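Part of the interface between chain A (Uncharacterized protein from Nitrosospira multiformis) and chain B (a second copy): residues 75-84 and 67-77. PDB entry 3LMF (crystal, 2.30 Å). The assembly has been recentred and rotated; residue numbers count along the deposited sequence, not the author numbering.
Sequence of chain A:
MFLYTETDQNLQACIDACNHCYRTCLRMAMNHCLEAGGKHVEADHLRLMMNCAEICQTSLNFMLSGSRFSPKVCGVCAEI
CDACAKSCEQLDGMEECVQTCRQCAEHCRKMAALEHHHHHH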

# COMPACT_ATOMS: atom_id res chain seq x y z
N GLY A 75 -2.47 9.81 15.26
CA GLY A 75 -3.59 9.94 16.16
C GLY A 75 -4.73 9.00 15.76
O GLY A 75 -5.38 8.39 16.61
N VAL A 76 -4.95 8.89 14.46
CA VAL A 76 -6.00 8.03 13.94
C VAL A 76 -5.56 6.58 14.11
O VAL A 76 -6.36 5.71 14.45
N CYS A 77 -4.27 6.33 13.88
CA CYS A 77 -3.74 4.98 14.01
C CYS A 77 -3.89 4.47 15.44
O CYS A 77 -4.22 3.30 15.64
N ALA A 78 -3.67 5.33 16.43
CA ALA A 78 -3.79 4.91 17.83
C ALA A 78 -5.22 4.47 18.14
O ALA A 78 -5.43 3.48 18.85
N GLU A 79 -6.19 5.20 17.61
CA GLU A 79 -7.59 4.88 17.84
C GLU A 79 -7.94 3.50 17.28
O GLU A 79 -8.60 2.70 17.95
N ILE A 80 -7.49 3.22 16.06
CA ILE A 80 -7.77 1.93 15.42
C ILE A 80 -7.04 0.78 16.11
O ILE A 80 -7.58 -0.31 16.23
N CYS A 81 -5.83 1.04 16.58
CA CYS A 81 -5.06 0.03 17.29
C CYS A 81 -5.75 -0.37 18.60
O CYS A 81 -5.82 -1.55 18.93
N ASP A 82 -6.27 0.62 19.34
CA ASP A 82 -6.96 0.34 20.60
C ASP A 82 -8.19 -0.52 20.34
O ASP A 82 -8.47 -1.45 21.09
N ALA A 83 -8.93 -0.19 19.29
CA ALA A 83 -10.12 -0.97 18.98
C ALA A 83 -9.72 -2.39 18.57
O ALA A 83 -10.35 -3.35 18.99
N CYS A 84 -8.66 -2.52 17.77
CA CYS A 84 -8.23 -3.85 17.34
C CYS A 84 -7.77 -4.69 18.53
O CYS A 84 -8.02 -5.89 18.59
N SER B 67 -14.98 -0.12 6.48
CA SER B 67 -14.49 0.18 7.82
C SER B 67 -15.38 1.17 8.54
O SER B 67 -15.97 2.06 7.91
N ARG B 68 -15.49 1.04 9.85
CA ARG B 68 -16.30 1.99 10.58
C ARG B 68 -15.42 3.18 10.96
O ARG B 68 -15.90 4.14 11.54
N PHE B 69 -14.14 3.10 10.60
CA PHE B 69 -13.22 4.19 10.90
C PHE B 69 -12.95 5.11 9.70
O PHE B 69 -12.11 6.00 9.78
N SER B 70 -13.67 4.91 8.60
CA SER B 70 -13.48 5.75 7.42
C SER B 70 -13.62 7.24 7.72
O SER B 70 -12.82 8.05 7.28
N PRO B 71 -14.66 7.63 8.48
CA PRO B 71 -14.81 9.06 8.79
C PRO B 71 -13.54 9.69 9.35
O PRO B 71 -13.11 10.74 8.89
N LYS B 72 -12.94 9.03 10.34
CA LYS B 72 -11.72 9.51 10.97
C LYS B 72 -10.58 9.63 9.94
O LYS B 72 -9.92 10.67 9.84
N VAL B 73 -10.36 8.56 9.18
CA VAL B 73 -9.32 8.56 8.16
C VAL B 73 -9.55 9.64 7.12
O VAL B 73 -8.62 10.32 6.70
N CYS B 74 -10.80 9.80 6.72
CA CYS B 74 -11.15 10.81 5.72
C CYS B 74 -10.87 12.22 6.22
O CYS B 74 -10.45 13.08 5.45
N GLY B 75 -11.11 12.46 7.51
CA GLY B 75 -10.86 13.77 8.08
C GLY B 75 -9.40 14.17 7.92
O GLY B 75 -9.07 15.32 7.63
N VAL B 76 -8.52 13.20 8.13
CA VAL B 76 -7.09 13.44 8.00
C VAL B 76 -6.75 13.60 6.53
O VAL B 76 -5.93 14.45 6.16
N CYS B 77 -7.39 12.80 5.68
CA CYS B 77 -7.15 12.88 4.25
C CYS B 77 -7.52 14.25 3.70
O CYS B 77 -6.81 14.79 2.86

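The two helices, 75-84 of chain A and 70-77 of chain B, run nearly antiparallel at 169°, their axes 10.1 Å apart at closest, so walking up chain A means walking down chain B. Gly A75 has no side chain and barely contributes. Val A76 points toward the partner with chi1 t (172°), and its two methyls diverge: CG1 lies 4.0 Å from Val B73 CG2, while CG2 sits 3.4 Å from Val B76 CG2. Both methyls of Val A76 lie against Lys B72 CG, in the aliphatic part of that lysine, with CG2 at 3.6 Å and CG1 at 3.8 Å.

Cys A77 points away, and Ala A78 is out of reach. Glu A79 points toward chain B, extended (chi1 and chi2 both t), and Lys B72 (t, p, t, m) brings its amine to meet it. Lys B72 NZ lies 2.5 Å from Glu A79 OE1, a short salt bridge in which the lysine ammonium donates the hydrogen bond. Glu A79 OE2 approaches the edge of the Phe B69 ring, 4.0 Å from CE2.

Ile A80 (m, t) leaves its backbone sideways, yet its CG1 lies 4.1 Å from the Phe B69 ring centroid and 22° off the normal, a CH-pi contact over the face. Phe B69, chi1 m, occupies the N-cap position. Finally, Ala A83 points toward chain B, its CB 3.6 Å from Phe B69 CZ and 4.0 Å from Arg B68 NH2.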

# COMPACT_ATOMS: atom_id res chain seq x y z
CB VAL A 76 -6.27 8.33 12.47
CG1 VAL A 76 -7.21 7.29 11.88
CG2 VAL A 76 -6.87 9.72 12.34
CB CYS A 77 -2.26 4.96 13.59
SG CYS A 77 -1.51 3.31 13.49
CB ALA A 78 -3.39 6.05 18.76
CB GLU A 79 -8.46 5.96 17.19
CG GLU A 79 -9.86 6.03 17.73
CD GLU A 79 -10.61 7.24 17.21
OE1 GLU A 79 -10.07 8.36 17.33
OE2 GLU A 79 -11.74 7.07 16.69
CB ILE A 80 -7.37 1.98 13.92
CG1 ILE A 80 -8.22 3.03 13.21
CG2 ILE A 80 -7.55 0.62 13.27
CD1 ILE A 80 -7.76 3.38 11.82
CB CYS A 81 -3.64 0.53 17.59
SG CYS A 81 -2.52 0.60 16.14
CB ASP A 82 -7.42 1.63 21.30
CG ASP A 82 -6.30 2.30 22.08
OD1 ASP A 82 -5.57 1.61 22.82
OD2 ASP A 82 -6.18 3.54 21.97
CB ALA A 83 -10.93 -0.29 17.87
CB CYS A 84 -7.12 -3.75 16.29
SG CYS A 84 -6.58 -5.35 15.59
CB SER B 67 -13.08 0.76 7.75
OG SER B 67 -12.64 1.19 9.04
CB ARG B 68 -16.92 1.33 11.81
CG ARG B 68 -15.94 0.73 12.78
CD ARG B 68 -16.62 -0.31 13.63
NE ARG B 68 -15.82 -0.68 14.79
CZ ARG B 68 -15.56 0.14 15.81
NH1 ARG B 68 -16.06 1.37 15.81
NH2 ARG B 68 -14.82 -0.28 16.82
CB PHE B 69 -11.89 3.64 11.44
CG PHE B 69 -12.00 3.05 12.82
CD1 PHE B 69 -12.20 1.69 13.00
CD2 PHE B 69 -11.95 3.87 13.95
CE1 PHE B 69 -12.35 1.15 14.28
CE2 PHE B 69 -12.10 3.34 15.23
CZ PHE B 69 -12.30 1.98 15.40
CB SER B 70 -14.48 5.38 6.31
OG SER B 70 -14.24 4.07 5.82
CB PRO B 71 -15.95 9.07 9.81
CG PRO B 71 -16.82 7.93 9.33
CD PRO B 71 -15.77 6.86 9.06
CB LYS B 72 -11.32 8.55 12.09
CG LYS B 72 -10.30 9.11 13.09
CD LYS B 72 -10.92 10.15 14.02
CE LYS B 72 -9.85 10.88 14.83
NZ LYS B 72 -9.00 9.97 15.67
CB VAL B 73 -9.26 7.19 7.45
CG1 VAL B 73 -8.34 7.27 6.24
CG2 VAL B 73 -8.76 6.14 8.43
CB CYS B 74 -12.62 10.68 5.31
SG CYS B 74 -12.96 9.31 4.20
CB VAL B 76 -6.29 12.27 8.59
CG1 VAL B 76 -4.81 12.43 8.28
CG2 VAL B 76 -6.51 12.22 10.10
CB CYS B 77 -7.94 11.78 3.53
SG CYS B 77 -7.59 11.60 1.76